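Local atomic coordinates of 11S globulin (Wrightia tinctoria, PDB entry 5WXU), a protein that probably serves as a seed storage protein, assembling as a hexamer, and binds the plant hormone auxin (indole-3-acetic acid). Residues I58-G63 with G256-V261; R84-N89 with T175-L180; A342-E347 with I455-P460; P346-N351 with T417-R422. One frame throughout, in Å; residues are numbered along the deposited sequence. Where two conformers were deposited one is given.

Interaction 1. Residues I58-G63 with G256-V261; sequences IQHEAG and GYMVRV
E61 OE1 takes the backbone N-H of R260 on its anti lone pair, a nearly straight bond of 2.9 Å (177° at the hydrogen). The E61 chain reaches it by extending from a CG anti to the backbone N. A water bridges the same oxygen to R260 O. One residue on, A62 N donates to M258 O at 3.0 Å, but from well above the carbonyl plane and bent to 140°. A62 CB lies 4.0 Å over one face of the R260 guanidinium, offset toward its rim. The extended M258 chain crosses the H60 ring obliquely, and its SD is 3.6 Å from both H60 CD2 and G63 CA. A CB on G63 would collide with that sulfur, and one on G256 would press on H60 CA. M258 N is buried near H60 CB with no partner in the model. Farther out, S65 holds H60 NE2 and E88 forms a salt bridge with R260. H60 N to G63 O, 2.8 Å, closes the two-residue turn E61-A62, the tip of a beta hairpin between strands 56-60 and 63-67. The contact sets this tip against strand 258-260 of the other sheet of the N-terminal cupin jelly roll.

Interaction 2. Residues R84-N89 with T175-L180; sequences RHVIEN and TEKLVL. With PO4 (phosphate ion), chain N.
Three donors converge on I87 O: L178 N by a regular hydrogen bond of 3.0 Å, K177 CA by a CA-H...O contact, and the side-chain amide (ND2) of N172 by a weak bond. This carbonyl sits at the end of an antiparallel ladder in the jelly-roll sheet of the N-terminal cupin domain, where residues 84-87 and 178-180 of strands 80-87 and 178-185 have axes 4.7 Å apart at closest approach. I87 and L178 form one hydrogen-bonded pair, H85 and L180 the next, and V86 with V179 is the non-hydrogen-bonded pair between them. All four backbone N-H groups approach in the plane of their acceptor carbonyls; the shortest bond is H85 N to L180 O, 2.7 Å. On one face I87 CD1 rests on both L178 CD2 and L180 CD1, each 4.0 Å away, and V106 of strand 102-108 packs on the same leucines. On the opposite face V86 CG2 lies alongside V179 CG2, and R84 lays its CG beside V179 CG1 before its guanidinium goes on to a salt bridge with E66. The extended K177 chain crosses V86 tightly, its CD 3.5 Å from V86 CG1, and continues beside E88. The charged ends of K177 and E88 do not meet, NZ and OE2 being 5.4 Å apart; E88 instead forms a salt bridge with R260. H85 is held at both nitrogens: ND1 bonds S65, while NE2 donates over 3.0 Å to O4 of a phosphate, probably from the crystallisation liquor, that also bonds S96, N98, H168 and R199.

Interaction 3. Residues A342-E347 with I455-P460; sequences AMIVPE and ITVLDP. Unlike the reference sequence in segment 455-460: D459 (reference Gly).
The two segments run roughly antiparallel, with M343 and L458 as a hydrogen-bonded pair and I344 with V457 as the non-hydrogen-bonded pair beside it. L458 N donates to M343 O over 2.8 Å, nearly straight at 168°, whereas the return bond from M343 N to L458 O is weak at 3.4 Å. V345 N adds a firm bond of 2.8 Å to T456 O. T456 has a positive phi of 64° and centres a classic gamma turn, closed by V457 N on I455 O, which leads the chain into the ladder. L458 carries the packing on one face: its CD2 meets V345 CG1 at 3.6 Å, the two chains crossing at about a right angle, and its CD1 touches M343 CB. On the other face I344 CD1 meets V457 CG2 at 4.0 Å. An alanine in place of L458 would lose both methyl branches and would probably loosen V345 and the packing on A237 of a neighbouring subunit. A water joins E347 OE1 to T456 OG1. The grip is thus backbone bonding flanked by branched hydrocarbon, with polar side chains linked through water, and it ties the C-terminal tail to strand 343-349 of the second cupin domain.

Interaction 4. Residues P346-N351 with T417-R422; sequences PEWNNN and TALVGR
The tight part centres on W348 and T417, a hydrogen-bonded pair of the antiparallel ladder. T417 N donates to W348 O at 2.7 Å, nearly along the C=O axis. W348 CG takes the crowded position between backbone N and carbonyl carbon (chi1 65°), which lays the indole alongside T417. T417 CG2 then makes a CH-pi contact over the six-membered ring, 3.8 Å from its centroid, while L419 CG comes to the ring edge, 3.9 Å from CZ3. The T417 hydroxyl, the other branch on CB, donates to a lone pair of N350 OD1 over 2.9 Å. Packing is simpler at the other end: L419 N bonds P346 O, and P346 CG touches V420 CG2 at 3.7 Å. Past V420 the chains part, and R422 turns to a neighbouring subunit, bonding E122 and Q125 there, and touches the bound indoleacetic acid. A leucine in place of W348 would lose the indole N-H bond to G165 and the stack on Y97, both of a different neighbouring subunit, and would probably leave the T417 methyl poorly covered. The indole thus covers threonine within its own domain, while its ring and N-H both also serve the subunit interface.

In the fold
Interactions 1 and 2 lie in the N-terminal cupin domain, centres 11 Å apart and joined by a probable hydrogen bond (A62 O, E88 N) and by M258 SD packing on V86 O; in sequence, both segments of interaction 2 fall between those of interaction 1. Interactions 3 and 4 follow in the C-terminal cupin domain, centres 10 Å apart. They share P346 and E347 on strand 343-349, which pairs with strand 457-458 and, farther along, strand 416-418; V345 packs against A418 and V420. Interactions 1 and 3 are 42 Å apart between centres, on opposite sides of the chain's centre. The two jelly rolls are thus closed separately; interactions 1, 3 and 4 also meet other subunits, interaction 2 none.

Interaction 1. Residues I58-G63 with G256-V261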
# COMPACT_ATOMS: atom_id res chain seq x y z
N ILE B 58 -13.77 -40.88 7.33
CA ILE B 58 -13.87 -41.41 5.98
C ILE B 58 -12.66 -42.26 5.68
O ILE B 58 -11.48 -41.78 5.72
CB ILE B 58 -13.94 -40.29 4.96
CG1 ILE B 58 -15.14 -39.39 5.26
CG2 ILE B 58 -14.00 -40.86 3.55
CD1 ILE B 58 -15.05 -38.08 4.54
N GLN B 59 -12.94 -43.51 5.30
CA GLN B 59 -11.89 -44.43 4.84
C GLN B 59 -11.46 -44.33 3.38
O GLN B 59 -12.27 -44.31 2.46
CB GLN B 59 -12.36 -45.89 5.04
CG GLN B 59 -12.14 -46.41 6.43
CD GLN B 59 -10.66 -46.48 6.79
OE1 GLN B 59 -9.76 -46.66 5.95
NE2 GLN B 59 -10.41 -46.28 8.03
N HIS B 60 -10.18 -44.36 3.15
CA HIS B 60 -9.70 -44.52 1.80
C HIS B 60 -8.89 -45.78 1.71
O HIS B 60 -8.55 -46.38 2.74
CB HIS B 60 -8.84 -43.26 1.38
CG HIS B 60 -9.44 -41.95 1.82
ND1 HIS B 60 -10.56 -41.41 1.22
CD2 HIS B 60 -9.09 -41.09 2.81
CE1 HIS B 60 -10.89 -40.29 1.85
NE2 HIS B 60 -10.04 -40.09 2.83
N GLU B 61 -8.40 -46.09 0.53
CA GLU B 61 -7.52 -47.21 0.38
C GLU B 61 -6.25 -47.05 1.18
O GLU B 61 -5.81 -47.99 1.84
CB GLU B 61 -7.14 -47.36 -1.07
CG GLU B 61 -6.09 -48.40 -1.30
CD GLU B 61 -5.75 -48.63 -2.71
OE1 GLU B 61 -5.02 -47.83 -3.32
OE2 GLU B 61 -6.16 -49.71 -3.19
N ALA B 62 -5.68 -45.83 1.15
CA ALA B 62 -4.37 -45.56 1.67
C ALA B 62 -4.35 -44.53 2.81
O ALA B 62 -3.32 -43.87 3.05
CB ALA B 62 -3.45 -45.16 0.56
N GLY B 63 -5.42 -44.47 3.55
CA GLY B 63 -5.49 -43.64 4.73
C GLY B 63 -6.92 -43.36 5.06
O GLY B 63 -7.79 -44.04 4.54
N GLY B 256 -11.25 -44.52 -2.99
CA GLY B 256 -11.37 -43.33 -2.15
C GLY B 256 -10.42 -42.27 -2.71
O GLY B 256 -10.14 -42.20 -3.92
N TYR B 257 -9.95 -41.41 -1.82
CA TYR B 257 -9.19 -40.23 -2.27
C TYR B 257 -7.78 -40.21 -1.76
O TYR B 257 -7.08 -39.20 -1.85
CB TYR B 257 -9.96 -38.97 -1.83
CG TYR B 257 -11.30 -38.87 -2.47
CD1 TYR B 257 -12.41 -39.45 -1.92
CD2 TYR B 257 -11.44 -38.26 -3.69
CE1 TYR B 257 -13.62 -39.40 -2.60
CE2 TYR B 257 -12.64 -38.15 -4.33
CZ TYR B 257 -13.74 -38.70 -3.77
OH TYR B 257 -14.92 -38.59 -4.49
N MET B 258 -7.32 -41.35 -1.23
CA MET B 258 -5.91 -41.56 -0.95
C MET B 258 -5.60 -42.95 -1.50
O MET B 258 -6.30 -43.91 -1.12
CB MET B 258 -5.57 -41.54 0.54
CG MET B 258 -5.92 -40.28 1.31
SD MET B 258 -5.53 -40.49 3.03
CE MET B 258 -6.16 -38.98 3.79
N VAL B 259 -4.71 -43.02 -2.46
CA VAL B 259 -4.38 -44.29 -3.16
C VAL B 259 -2.95 -44.75 -2.90
O VAL B 259 -1.98 -43.96 -2.78
CB VAL B 259 -4.62 -44.18 -4.64
CG1 VAL B 259 -6.06 -43.75 -4.89
CG2 VAL B 259 -3.64 -43.24 -5.34
N ARG B 260 -2.77 -46.07 -2.87
CA ARG B 260 -1.47 -46.65 -2.68
C ARG B 260 -0.68 -46.65 -3.92
O ARG B 260 -1.15 -47.07 -4.95
CB ARG B 260 -1.60 -48.11 -2.25
CG ARG B 260 -0.23 -48.76 -2.04
CD ARG B 260 -0.21 -49.71 -0.85
NE ARG B 260 -0.36 -48.96 0.40
CZ ARG B 260 -1.44 -48.94 1.19
NH1 ARG B 260 -2.55 -49.64 0.90
NH2 ARG B 260 -1.42 -48.19 2.29
N VAL B 261 0.56 -46.21 -3.85
CA VAL B 261 1.47 -46.27 -4.96
C VAL B 261 2.48 -47.37 -4.56
O VAL B 261 3.33 -47.16 -3.70
CB VAL B 261 2.18 -44.92 -5.16
CG1 VAL B 261 3.10 -44.91 -6.39
CG2 VAL B 261 1.14 -43.81 -5.20
O HOH W 1 -3.93 -48.16 -5.60

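Interaction 2. Residues R84-N89 with T175-L180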
# COMPACT_ATOMS: atom_id res chain seq x y z
N ARG B 84 -8.51 -34.00 10.06
CA ARG B 84 -7.22 -34.71 10.34
C ARG B 84 -7.06 -35.77 9.27
O ARG B 84 -7.81 -36.78 9.28
CB ARG B 84 -7.15 -35.28 11.76
CG ARG B 84 -5.87 -35.99 12.08
CD ARG B 84 -5.67 -36.16 13.58
NE ARG B 84 -6.69 -37.00 14.20
CZ ARG B 84 -7.18 -36.92 15.44
NH1 ARG B 84 -6.85 -35.94 16.33
NH2 ARG B 84 -8.06 -37.88 15.84
N HIS B 85 -6.11 -35.57 8.37
CA HIS B 85 -5.87 -36.62 7.38
C HIS B 85 -4.73 -37.49 7.84
O HIS B 85 -3.75 -37.01 8.35
CB HIS B 85 -5.53 -36.04 6.01
CG HIS B 85 -6.61 -35.25 5.38
ND1 HIS B 85 -7.79 -35.80 4.88
CD2 HIS B 85 -6.68 -33.91 5.11
CE1 HIS B 85 -8.52 -34.83 4.34
NE2 HIS B 85 -7.87 -33.67 4.47
N VAL B 86 -4.87 -38.82 7.61
CA VAL B 86 -3.87 -39.74 8.04
C VAL B 86 -3.55 -40.53 6.81
O VAL B 86 -4.44 -41.18 6.27
CB VAL B 86 -4.36 -40.60 9.22
CG1 VAL B 86 -3.31 -41.68 9.51
CG2 VAL B 86 -4.58 -39.73 10.45
N ILE B 87 -2.34 -40.38 6.28
CA ILE B 87 -1.96 -40.94 5.00
C ILE B 87 -0.97 -42.06 5.29
O ILE B 87 0.10 -41.80 5.75
CB ILE B 87 -1.32 -39.89 4.08
CG1 ILE B 87 -2.28 -38.67 3.83
CG2 ILE B 87 -0.93 -40.43 2.72
CD1 ILE B 87 -1.58 -37.45 3.27
N GLU B 88 -1.30 -43.27 4.89
CA GLU B 88 -0.38 -44.41 5.02
C GLU B 88 0.88 -44.28 4.26
O GLU B 88 0.99 -43.52 3.31
CB GLU B 88 -1.07 -45.70 4.58
CG GLU B 88 -2.18 -46.09 5.53
CD GLU B 88 -3.03 -47.27 5.01
OE1 GLU B 88 -2.55 -48.07 4.15
OE2 GLU B 88 -4.21 -47.37 5.44
N ASN B 89 1.85 -45.12 4.59
CA ASN B 89 3.05 -45.27 3.76
C ASN B 89 2.71 -45.52 2.28
O ASN B 89 1.83 -46.24 2.00
CB ASN B 89 3.92 -46.45 4.30
CG ASN B 89 5.00 -46.88 3.31
OD1 ASN B 89 4.85 -47.92 2.62
ND2 ASN B 89 6.07 -46.08 3.18
N THR B 175 7.91 -44.36 6.32
CA THR B 175 7.26 -45.55 6.81
C THR B 175 6.14 -45.27 7.81
O THR B 175 5.12 -46.04 7.85
CB THR B 175 8.33 -46.53 7.43
OG1 THR B 175 9.09 -45.82 8.39
CG2 THR B 175 9.29 -47.00 6.34
N GLU B 176 6.31 -44.25 8.68
CA GLU B 176 5.24 -43.83 9.59
C GLU B 176 4.17 -43.01 8.86
O GLU B 176 4.46 -42.43 7.81
CB GLU B 176 5.70 -43.07 10.84
CG GLU B 176 6.22 -41.66 10.62
CD GLU B 176 7.67 -41.52 10.15
OE1 GLU B 176 8.16 -40.36 10.36
OE2 GLU B 176 8.34 -42.45 9.55
N LYS B 177 2.99 -43.01 9.43
CA LYS B 177 1.84 -42.32 8.77
C LYS B 177 2.18 -40.83 8.76
O LYS B 177 2.81 -40.32 9.68
CB LYS B 177 0.55 -42.56 9.55
CG LYS B 177 0.07 -43.98 9.34
CD LYS B 177 -1.15 -44.34 10.14
CE LYS B 177 -1.72 -45.66 9.63
NZ LYS B 177 -2.76 -46.22 10.54
N LEU B 178 1.76 -40.17 7.68
CA LEU B 178 1.82 -38.71 7.55
C LEU B 178 0.52 -38.17 8.05
O LEU B 178 -0.52 -38.55 7.55
CB LEU B 178 2.04 -38.39 6.13
CG LEU B 178 2.05 -36.90 5.71
CD1 LEU B 178 3.20 -36.19 6.37
CD2 LEU B 178 2.20 -36.79 4.21
N VAL B 179 0.52 -37.29 9.06
CA VAL B 179 -0.73 -36.90 9.73
C VAL B 179 -0.76 -35.36 9.52
O VAL B 179 0.19 -34.69 9.91
CB VAL B 179 -0.76 -37.23 11.22
CG1 VAL B 179 -1.94 -36.60 11.90
CG2 VAL B 179 -0.74 -38.76 11.39
N LEU B 180 -1.79 -34.95 8.78
CA LEU B 180 -2.06 -33.52 8.51
C LEU B 180 -3.32 -33.00 9.23
O LEU B 180 -4.43 -33.52 9.06
CB LEU B 180 -2.19 -33.34 7.01
CG LEU B 180 -1.10 -33.90 6.09
CD1 LEU B 180 -1.51 -33.66 4.66
CD2 LEU B 180 0.32 -33.40 6.42
P PO4 N . -8.53 -30.89 1.39
O1 PO4 N . -9.42 -30.94 0.04
O2 PO4 N . -7.01 -30.86 1.33
O3 PO4 N . -8.69 -29.47 1.97
O4 PO4 N . -9.06 -31.69 2.58

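Interaction 3. Residues A342-E347 with I455-P460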
# COMPACT_ATOMS: atom_id res chain seq x y z
N ALA B 342 4.18 -25.67 33.80
CA ALA B 342 4.38 -24.26 33.33
C ALA B 342 3.06 -23.71 32.74
O ALA B 342 2.10 -24.49 32.41
CB ALA B 342 5.49 -24.26 32.29
N MET B 343 2.95 -22.37 32.67
CA MET B 343 1.71 -21.71 32.23
C MET B 343 2.05 -20.72 31.11
O MET B 343 3.21 -20.26 30.98
CB MET B 343 1.07 -20.91 33.35
CG MET B 343 0.51 -21.84 34.42
SD MET B 343 0.01 -20.75 35.77
CE MET B 343 -1.59 -21.38 36.17
N ILE B 344 1.05 -20.50 30.25
CA ILE B 344 1.04 -19.30 29.45
C ILE B 344 0.26 -18.28 30.27
O ILE B 344 -0.77 -18.61 30.93
CB ILE B 344 0.37 -19.51 28.08
CG1 ILE B 344 1.12 -20.54 27.21
CG2 ILE B 344 0.36 -18.22 27.29
CD1 ILE B 344 2.51 -20.17 26.77
N VAL B 345 0.67 -17.01 30.23
CA VAL B 345 -0.05 -15.98 30.96
C VAL B 345 -1.52 -15.95 30.57
O VAL B 345 -1.85 -16.19 29.43
CB VAL B 345 0.59 -14.59 30.80
CG1 VAL B 345 1.99 -14.59 31.41
CG2 VAL B 345 0.61 -14.14 29.37
N PRO B 346 -2.42 -15.70 31.53
CA PRO B 346 -3.80 -15.43 31.20
C PRO B 346 -3.89 -14.23 30.24
O PRO B 346 -3.13 -13.23 30.37
CB PRO B 346 -4.43 -15.01 32.52
CG PRO B 346 -3.37 -14.97 33.50
CD PRO B 346 -2.14 -15.51 32.97
N GLU B 347 -4.80 -14.34 29.28
CA GLU B 347 -4.83 -13.36 28.19
C GLU B 347 -6.09 -13.48 27.40
O GLU B 347 -6.92 -14.30 27.68
CB GLU B 347 -3.60 -13.56 27.22
CG GLU B 347 -3.56 -14.85 26.37
CD GLU B 347 -2.18 -15.25 25.85
OE1 GLU B 347 -1.13 -14.62 26.16
OE2 GLU B 347 -2.15 -16.25 25.09
N ILE B 455 7.80 -12.61 30.60
CA ILE B 455 6.87 -12.28 29.49
C ILE B 455 6.32 -13.58 28.97
O ILE B 455 7.10 -14.45 28.52
CB ILE B 455 7.58 -11.53 28.35
CG1 ILE B 455 8.00 -10.15 28.84
CG2 ILE B 455 6.69 -11.41 27.15
CD1 ILE B 455 8.83 -9.27 27.85
N THR B 456 4.98 -13.66 28.98
CA THR B 456 4.18 -14.73 28.35
C THR B 456 4.32 -16.16 28.86
O THR B 456 3.27 -16.80 29.18
CB THR B 456 4.41 -14.70 26.81
OG1 THR B 456 3.98 -13.42 26.32
CG2 THR B 456 3.68 -15.82 26.09
N VAL B 457 5.54 -16.69 28.90
CA VAL B 457 5.78 -18.06 29.39
C VAL B 457 6.17 -18.03 30.84
O VAL B 457 7.14 -17.40 31.16
CB VAL B 457 6.83 -18.84 28.54
CG1 VAL B 457 6.95 -20.28 29.07
CG2 VAL B 457 6.34 -18.92 27.11
N LEU B 458 5.35 -18.64 31.71
CA LEU B 458 5.58 -18.63 33.13
C LEU B 458 6.34 -19.86 33.58
O LEU B 458 5.95 -20.97 33.30
CB LEU B 458 4.29 -18.50 33.93
CG LEU B 458 3.45 -17.28 33.59
CD1 LEU B 458 2.12 -17.21 34.26
CD2 LEU B 458 4.27 -15.98 33.87
N ASP B 459 7.35 -19.59 34.40
CA ASP B 459 8.18 -20.59 35.09
C ASP B 459 7.27 -21.27 36.14
O ASP B 459 6.56 -20.59 36.89
CB ASP B 459 9.30 -19.78 35.75
CG ASP B 459 10.53 -20.58 36.05
OD1 ASP B 459 10.44 -21.74 36.54
OD2 ASP B 459 11.63 -19.98 35.86
N PRO B 460 7.23 -22.60 36.19
CA PRO B 460 6.45 -23.19 37.30
C PRO B 460 7.15 -22.86 38.66
O PRO B 460 6.45 -22.72 39.62
CB PRO B 460 6.44 -24.67 37.00
CG PRO B 460 7.56 -24.90 36.03
CD PRO B 460 7.96 -23.61 35.40
O HOH W 2 1.08 -12.58 26.12

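Interaction 4. Residues P346-N351 with T417-R422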
# COMPACT_ATOMS: atom_id res chain seq x y z
N PRO B 346 -2.42 -15.70 31.53
CA PRO B 346 -3.80 -15.43 31.20
C PRO B 346 -3.89 -14.23 30.24
O PRO B 346 -3.13 -13.23 30.37
CB PRO B 346 -4.43 -15.01 32.52
CG PRO B 346 -3.37 -14.97 33.50
CD PRO B 346 -2.14 -15.51 32.97
N GLU B 347 -4.80 -14.34 29.28
CA GLU B 347 -4.83 -13.36 28.19
C GLU B 347 -6.09 -13.48 27.40
O GLU B 347 -6.92 -14.30 27.68
CB GLU B 347 -3.60 -13.56 27.22
CG GLU B 347 -3.56 -14.85 26.37
CD GLU B 347 -2.18 -15.25 25.85
OE1 GLU B 347 -1.13 -14.62 26.16
OE2 GLU B 347 -2.15 -16.25 25.09
N TRP B 348 -6.20 -12.63 26.38
CA TRP B 348 -7.26 -12.76 25.38
C TRP B 348 -6.66 -12.39 24.04
O TRP B 348 -5.65 -11.63 23.97
CB TRP B 348 -8.45 -11.86 25.63
CG TRP B 348 -8.27 -10.34 25.56
CD1 TRP B 348 -8.46 -9.51 24.46
CD2 TRP B 348 -7.94 -9.48 26.63
NE1 TRP B 348 -8.22 -8.21 24.82
CE2 TRP B 348 -7.91 -8.16 26.14
CE3 TRP B 348 -7.63 -9.71 27.98
CZ2 TRP B 348 -7.62 -7.06 26.95
CZ3 TRP B 348 -7.40 -8.61 28.81
CH2 TRP B 348 -7.36 -7.30 28.28
N ASN B 349 -7.30 -12.88 23.03
CA ASN B 349 -6.97 -12.55 21.64
C ASN B 349 -7.74 -11.29 21.28
O ASN B 349 -8.99 -11.23 21.35
CB ASN B 349 -7.40 -13.68 20.74
CG ASN B 349 -6.64 -14.97 20.98
OD1 ASN B 349 -5.42 -14.98 21.06
ND2 ASN B 349 -7.36 -16.06 21.08
N ASN B 350 -7.02 -10.27 20.86
CA ASN B 350 -7.71 -9.03 20.64
C ASN B 350 -8.27 -8.89 19.20
O ASN B 350 -9.24 -8.22 19.05
CB ASN B 350 -6.89 -7.85 21.16
CG ASN B 350 -5.48 -7.87 20.65
OD1 ASN B 350 -4.50 -7.88 21.41
ND2 ASN B 350 -5.37 -7.89 19.32
N ASN B 351 -7.74 -9.63 18.23
CA ASN B 351 -8.14 -9.44 16.84
C ASN B 351 -8.38 -10.71 16.07
O ASN B 351 -8.15 -10.74 14.86
CB ASN B 351 -7.06 -8.57 16.13
CG ASN B 351 -5.68 -9.19 16.12
OD1 ASN B 351 -5.47 -10.26 16.68
ND2 ASN B 351 -4.73 -8.55 15.43
N THR B 417 -3.40 -10.13 24.38
CA THR B 417 -3.18 -9.12 25.43
C THR B 417 -3.04 -9.91 26.75
O THR B 417 -3.89 -10.78 27.06
CB THR B 417 -4.32 -8.14 25.49
OG1 THR B 417 -4.40 -7.39 24.24
CG2 THR B 417 -4.11 -7.19 26.62
N ALA B 418 -1.94 -9.68 27.45
CA ALA B 418 -1.62 -10.37 28.68
C ALA B 418 -2.20 -9.64 29.89
O ALA B 418 -2.19 -8.38 30.00
CB ALA B 418 -0.11 -10.50 28.82
N LEU B 419 -2.60 -10.44 30.86
CA LEU B 419 -3.00 -9.97 32.17
C LEU B 419 -1.93 -10.18 33.26
O LEU B 419 -2.13 -9.74 34.41
CB LEU B 419 -4.28 -10.72 32.57
CG LEU B 419 -5.56 -10.23 31.89
CD1 LEU B 419 -6.64 -11.26 32.04
CD2 LEU B 419 -5.95 -8.92 32.59
N VAL B 420 -0.82 -10.81 32.93
CA VAL B 420 0.27 -11.10 33.81
C VAL B 420 1.56 -10.89 33.04
O VAL B 420 1.64 -11.23 31.88
CB VAL B 420 0.19 -12.56 34.30
CG1 VAL B 420 1.47 -12.97 35.00
CG2 VAL B 420 -1.03 -12.74 35.22
N GLY B 421 2.61 -10.47 33.74
CA GLY B 421 3.96 -10.41 33.16
C GLY B 421 4.33 -9.00 32.71
O GLY B 421 3.56 -8.05 32.86
N ARG B 422 5.49 -8.87 32.12
CA ARG B 422 6.03 -7.52 31.79
C ARG B 422 5.27 -6.81 30.74
O ARG B 422 5.23 -5.59 30.78
CB ARG B 422 7.52 -7.49 31.45
CG ARG B 422 8.32 -8.14 32.51
CD ARG B 422 9.77 -7.73 32.45
NE ARG B 422 10.48 -7.87 31.20
CZ ARG B 422 10.98 -9.01 30.68
NH1 ARG B 422 10.73 -10.26 31.23
NH2 ARG B 422 11.68 -8.91 29.52